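Local coordinates for protein MdcD (Pseudomonas aeruginosa, PDB 5VIP) that probably acts as the beta subunit of a biotin-independent malonate decarboxylase, in line with the carboxyltransferase family of the crotonase clan to which it belongs, at residues 11-16 / 23-28; 61-66 / 108-113. One frame throughout, in Å; residues are numbered along the deposited sequence.

Interaction 1 of 2, residues 11-16 / 23-28; sequences RSFTEL and RALLDA
A type I beta turn at residues 13-16, in the linker between helices 8-11 and 18-25, packs its apolar side chains, Phe13 and Leu16, on Ala24 and Leu25 in the last turn of helix 18-25. Atoms CE1 and CZ of Phe13 reach the branched end of Leu25: CE1 of Phe13 lies 4.0 Å from CG of Leu25, with both methyls of the leucine at much the same distance, and CZ of Phe13 is 4.1 Å from CD1 of Leu25. The two side chains cross at about a right angle. With CG of Phe13 anti to the backbone N (chi1 -177°), the ring extends toward the helix. Beside this pair, a single methyl of Leu16, CD1, rests 4.2 Å from CB of Ala24. The contact is small, about 122 Å², and purely apolar.

Polar bonds hold the turn that presents these groups. Leu16 N closes it on Phe13 O at 3.1 Å, and Ser12 OG accepts from Glu15 N at 3.2 Å in an ST motif. Asp227 adds bonds to Phe13 N, Ser12 OG and Thr14 OG1, tying the turn to the chain just ahead of helix 229-242. Leu229 of that helix touches both Phe13 and Ala24, and Leu25 also meets Leu113 and Leu115 of the central sheet. A type I turn with an ST motif thus folds back on the helix that follows it, and helices 18-25 and 229-242 pack on the sheet beside it, consistent with the crotonase-like alpha/beta fold of carboxyltransferases.

Interaction 2 of 2, residues 61-66 / 108-113; sequences VARGLL and VPTRAL
Strand 59-66 passes the start of strand 111-115 nearly at right angles, the directions of residues 63-66 and 110-113 being 88° apart, and the closest CA atoms, those of Leu66 and Arg111, are 8.1 Å from each other. Side chains therefore bridge the gap. NH1 of Arg111 lies 3.0 Å from O of Leu66, though the angle is too poor for a hydrogen bond, and CB of Leu66 sits in the guanidinium plane at its edge, 4.0 Å from NH1 of Arg111. The Arg111 chain, bent at chi3 (143°), ends beside the last residue of strand 59-66. CD1 of Leu66 also meets CD2 of Leu113 at 4.3 Å, apolar end against apolar end. Farther back along strand 59-66, NH1 of Arg63 stands 4.2 Å from CG2 of Thr110, a loose contact; this NH1 also bonds Ala71 O, and NE of Arg63 has a polar partner on a neighbouring protein chain, while Thr110 OG1 bonds Asp103. Strand 69-76 runs between the two in the sheet, with Ala71 against Leu66 and Leu73 against Leu113. Helix 229-242 packs on Leu66, Arg111 and Leu113 through Val236, Leu237 and Phe240, and helix 87-105 touches Thr110 and Ala112.

Overall arrangement
From the N terminus, interaction 1 closes first, folding the turn after helix 8-11 back on the end of helix 18-25 across six residues. Interaction 2 opens later and closes a longer excursion of 41 residues, which holds strand 69-76 and helix 87-105, so the two are in series and neither nest nor cross. Their centres are about 16 Å apart, yet they meet just after helix 18-25: Asp27 N probably hydrogen-bonds Leu65 O at 2.8 Å, and Leu25 O, at the helix end, packs on CD2 of Leu66. Helix 229-242 touches both, joining the turn and helix 18-25 to strands 59-66 and 111-115.

Interaction 1 of 2, residues 11-16 / 23-28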
loop_
_atom_site.group_PDB
_atom_site.type_symbol
_atom_site.label_atom_id
_atom_site.label_comp_id
_atom_site.label_asym_id
_atom_site.label_seq_id
_atom_site.Cartn_x
_atom_site.Cartn_y
_atom_site.Cartn_z
ATOM N N ARG B 11 25.301 -23.184 -3.656
ATOM C CA ARG B 11 25.455 -21.783 -3.269
ATOM C C ARG B 11 24.232 -20.924 -3.594
ATOM O O ARG B 11 24.164 -19.770 -3.170
ATOM C CB ARG B 11 26.691 -21.184 -3.947
ATOM C CG ARG B 11 27.993 -21.815 -3.512
ATOM C CD ARG B 11 29.095 -21.550 -4.524
ATOM N NE ARG B 11 29.514 -20.149 -4.561
ATOM C CZ ARG B 11 30.589 -19.717 -5.217
ATOM N NH1 ARG B 11 31.345 -20.581 -5.890
ATOM N NH2 ARG B 11 30.911 -18.426 -5.202
ATOM N N SER B 12 23.269 -21.491 -4.326
ATOM C CA SER B 12 22.136 -20.741 -4.868
ATOM C C SER B 12 21.184 -20.243 -3.787
ATOM O O SER B 12 20.903 -20.951 -2.821
ATOM C CB SER B 12 21.359 -21.605 -5.868
ATOM O OG SER B 12 20.069 -21.070 -6.140
ATOM N N PHE B 13 20.677 -19.029 -3.962
ATOM C CA PHE B 13 19.693 -18.479 -3.037
ATOM C C PHE B 13 18.267 -18.794 -3.488
ATOM O O PHE B 13 17.421 -19.194 -2.687
ATOM C CB PHE B 13 19.879 -16.966 -2.903
ATOM C CG PHE B 13 18.950 -16.333 -1.916
ATOM C CD1 PHE B 13 19.175 -16.475 -0.550
ATOM C CD2 PHE B 13 17.855 -15.587 -2.343
ATOM C CE1 PHE B 13 18.323 -15.883 0.380
ATOM C CE2 PHE B 13 16.985 -15.000 -1.414
ATOM C CZ PHE B 13 17.226 -15.150 -0.049
ATOM N N THR B 14 18.000 -18.627 -4.776
ATOM C CA THR B 14 16.643 -18.788 -5.288
ATOM C C THR B 14 16.133 -20.231 -5.174
ATOM O O THR B 14 14.927 -20.456 -5.097
ATOM C CB THR B 14 16.550 -18.357 -6.748
ATOM O OG1 THR B 14 17.454 -19.152 -7.517
ATOM C CG2 THR B 14 16.924 -16.882 -6.904
ATOM N N GLU B 15 17.054 -21.194 -5.156
ATOM C CA GLU B 15 16.713 -22.610 -5.001
ATOM C C GLU B 15 16.104 -22.923 -3.637
ATOM O O GLU B 15 15.495 -23.969 -3.458
ATOM C CB GLU B 15 17.954 -23.491 -5.188
ATOM C CG GLU B 15 18.416 -23.688 -6.622
ATOM C CD GLU B 15 19.628 -24.625 -6.726
ATOM O OE1 GLU B 15 19.850 -25.435 -5.790
ATOM O OE2 GLU B 15 20.363 -24.542 -7.738
ATOM N N LEU B 16 16.306 -22.034 -2.667
ATOM C CA LEU B 16 15.864 -22.283 -1.294
ATOM C C LEU B 16 14.398 -21.929 -1.108
ATOM O O LEU B 16 13.898 -21.000 -1.747
ATOM C CB LEU B 16 16.713 -21.483 -0.302
ATOM C CG LEU B 16 18.224 -21.726 -0.348
ATOM C CD1 LEU B 16 18.948 -20.883 0.695
ATOM C CD2 LEU B 16 18.515 -23.194 -0.132
ATOM N N ARG B 23 16.563 -18.939 7.417
ATOM C CA ARG B 23 17.600 -19.546 8.241
ATOM C C ARG B 23 18.994 -19.226 7.705
ATOM O O ARG B 23 19.930 -19.016 8.471
ATOM C CB ARG B 23 17.389 -21.062 8.301
ATOM C CG ARG B 23 18.439 -21.840 9.092
ATOM C CD ARG B 23 18.123 -23.340 9.024
ATOM N NE ARG B 23 16.837 -23.647 9.655
ATOM C CZ ARG B 23 15.705 -23.896 9.002
ATOM N NH1 ARG B 23 15.678 -23.897 7.673
ATOM N NH2 ARG B 23 14.597 -24.153 9.683
ATOM N N ALA B 24 19.123 -19.180 6.383
ATOM C CA ALA B 24 20.411 -18.927 5.744
ATOM C C ALA B 24 20.882 -17.487 5.968
ATOM O O ALA B 24 22.086 -17.228 6.079
ATOM C CB ALA B 24 20.324 -19.228 4.260
ATOM N N LEU B 25 19.946 -16.552 6.071
ATOM C CA LEU B 25 20.337 -15.136 6.154
ATOM C C LEU B 25 20.652 -14.678 7.586
ATOM O O LEU B 25 21.545 -13.856 7.786
ATOM C CB LEU B 25 19.252 -14.242 5.548
ATOM C CG LEU B 25 19.076 -14.322 4.031
ATOM C CD1 LEU B 25 17.911 -13.431 3.567
ATOM C CD2 LEU B 25 20.370 -13.940 3.302
ATOM N N LEU B 26 19.928 -15.210 8.572
ATOM C CA LEU B 26 20.123 -14.821 9.978
ATOM C C LEU B 26 21.400 -15.455 10.513
ATOM O O LEU B 26 21.809 -16.517 10.026
ATOM C CB LEU B 26 18.910 -15.234 10.819
ATOM C CG LEU B 26 17.645 -14.403 10.596
ATOM C CD1 LEU B 26 16.405 -15.045 11.227
ATOM C CD2 LEU B 26 17.859 -13.015 11.157
ATOM N N ASP B 27 22.047 -14.797 11.478
ATOM C CA ASP B 27 23.291 -15.321 12.050
ATOM C C ASP B 27 23.095 -16.769 12.500
ATOM O O ASP B 27 22.034 -17.127 13.021
ATOM C CB ASP B 27 23.776 -14.477 13.249
ATOM C CG ASP B 27 24.171 -13.043 12.872
ATOM O OD1 ASP B 27 24.192 -12.690 11.670
ATOM O OD2 ASP B 27 24.461 -12.259 13.809
ATOM N N ALA B 28 24.118 -17.598 12.298
ATOM C CA ALA B 28 24.051 -19.006 12.664
ATOM C C ALA B 28 23.714 -19.183 14.140
ATOM O O ALA B 28 24.288 -18.518 15.008
ATOM C CB ALA B 28 25.368 -19.711 12.332
#

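Interaction 2 of 2, residues 61-66 / 108-113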
loop_
_atom_site.group_PDB
_atom_site.type_symbol
_atom_site.label_atom_id
_atom_site.label_comp_id
_atom_site.label_asym_id
_atom_site.label_seq_id
_atom_site.Cartn_x
_atom_site.Cartn_y
_atom_site.Cartn_z
ATOM N N VAL B 61 7.722 -16.062 9.830
ATOM C CA VAL B 61 8.212 -14.934 10.609
ATOM C C VAL B 61 9.247 -15.476 11.572
ATOM O O VAL B 61 8.967 -16.408 12.343
ATOM C CB VAL B 61 7.098 -14.207 11.376
ATOM C CG1 VAL B 61 7.707 -13.256 12.400
ATOM C CG2 VAL B 61 6.201 -13.455 10.395
ATOM N N ALA B 62 10.452 -14.920 11.513
ATOM C CA ALA B 62 11.536 -15.442 12.336
ATOM C C ALA B 62 12.274 -14.333 13.045
ATOM O O ALA B 62 12.458 -13.251 12.496
ATOM C CB ALA B 62 12.499 -16.250 11.486
ATOM N N ARG B 63 12.693 -14.613 14.272
ATOM C CA ARG B 63 13.536 -13.707 15.029
ATOM C C ARG B 63 14.968 -14.216 14.951
ATOM O O ARG B 63 15.210 -15.410 14.734
ATOM C CB ARG B 63 13.051 -13.602 16.472
ATOM C CG ARG B 63 11.755 -12.800 16.628
ATOM C CD ARG B 63 12.059 -11.295 16.618
ATOM N NE ARG B 63 12.278 -10.839 17.985
ATOM C CZ ARG B 63 13.242 -10.026 18.378
ATOM N NH1 ARG B 63 14.120 -9.533 17.504
ATOM N NH2 ARG B 63 13.327 -9.706 19.662
ATOM N N GLY B 64 15.928 -13.309 15.084
ATOM C CA GLY B 64 17.321 -13.703 15.004
ATOM C C GLY B 64 18.221 -12.501 15.114
ATOM O O GLY B 64 17.777 -11.424 15.538
ATOM N N LEU B 65 19.484 -12.697 14.745
ATOM C CA LEU B 65 20.458 -11.613 14.722
ATOM C C LEU B 65 20.952 -11.422 13.297
ATOM O O LEU B 65 21.074 -12.387 12.530
ATOM C CB LEU B 65 21.640 -11.903 15.658
ATOM C CG LEU B 65 21.322 -12.095 17.140
ATOM C CD1 LEU B 65 22.592 -12.628 17.845
ATOM C CD2 LEU B 65 20.860 -10.786 17.755
ATOM N N LEU B 66 21.227 -10.176 12.939
ATOM C CA LEU B 66 21.883 -9.871 11.667
ATOM C C LEU B 66 23.166 -9.120 11.996
ATOM O O LEU B 66 23.113 -7.962 12.396
ATOM C CB LEU B 66 20.967 -9.045 10.745
ATOM C CG LEU B 66 19.808 -9.844 10.115
ATOM C CD1 LEU B 66 18.799 -8.941 9.406
ATOM C CD2 LEU B 66 20.345 -10.899 9.141
ATOM N N VAL B 108 15.594 -0.349 21.385
ATOM C CA VAL B 108 16.164 -1.582 20.851
ATOM C C VAL B 108 16.139 -1.506 19.328
ATOM O O VAL B 108 15.071 -1.431 18.757
ATOM C CB VAL B 108 15.379 -2.820 21.326
ATOM C CG1 VAL B 108 15.899 -4.093 20.642
ATOM C CG2 VAL B 108 15.441 -2.943 22.847
ATOM N N PRO B 109 17.315 -1.517 18.675
ATOM C CA PRO B 109 17.398 -1.164 17.248
ATOM C C PRO B 109 17.039 -2.314 16.303
ATOM O O PRO B 109 17.817 -2.672 15.422
ATOM C CB PRO B 109 18.864 -0.760 17.079
ATOM C CG PRO B 109 19.585 -1.619 18.093
ATOM C CD PRO B 109 18.651 -1.694 19.280
ATOM N N THR B 110 15.854 -2.877 16.486
ATOM C CA THR B 110 15.449 -4.038 15.700
ATOM C C THR B 110 15.267 -3.701 14.221
ATOM O O THR B 110 14.627 -2.713 13.863
ATOM C CB THR B 110 14.171 -4.646 16.275
ATOM O OG1 THR B 110 14.458 -5.090 17.606
ATOM C CG2 THR B 110 13.707 -5.842 15.439
ATOM N N ARG B 111 15.873 -4.538 13.387
ATOM C CA ARG B 111 15.893 -4.384 11.941
ATOM C C ARG B 111 14.916 -5.371 11.317
ATOM O O ARG B 111 14.868 -6.515 11.732
ATOM C CB ARG B 111 17.312 -4.637 11.407
ATOM C CG ARG B 111 18.444 -3.980 12.213
ATOM C CD ARG B 111 19.763 -4.681 11.967
ATOM N NE ARG B 111 20.920 -3.762 11.935
ATOM C CZ ARG B 111 22.131 -4.109 11.501
ATOM N NH1 ARG B 111 22.363 -5.354 11.056
ATOM N NH2 ARG B 111 23.119 -3.210 11.493
ATOM N N ALA B 112 14.150 -4.946 10.313
ATOM C CA ALA B 112 13.218 -5.844 9.644
ATOM C C ALA B 112 13.663 -6.134 8.214
ATOM O O ALA B 112 14.000 -5.217 7.446
ATOM C CB ALA B 112 11.788 -5.256 9.647
ATOM N N LEU B 113 13.645 -7.417 7.868
ATOM C CA LEU B 113 14.050 -7.904 6.560
ATOM C C LEU B 113 12.876 -8.642 5.922
ATOM O O LEU B 113 12.324 -9.588 6.518
ATOM C CB LEU B 113 15.260 -8.832 6.686
ATOM C CG LEU B 113 15.787 -9.565 5.453
ATOM C CD1 LEU B 113 16.237 -8.573 4.374
ATOM C CD2 LEU B 113 16.934 -10.460 5.857
#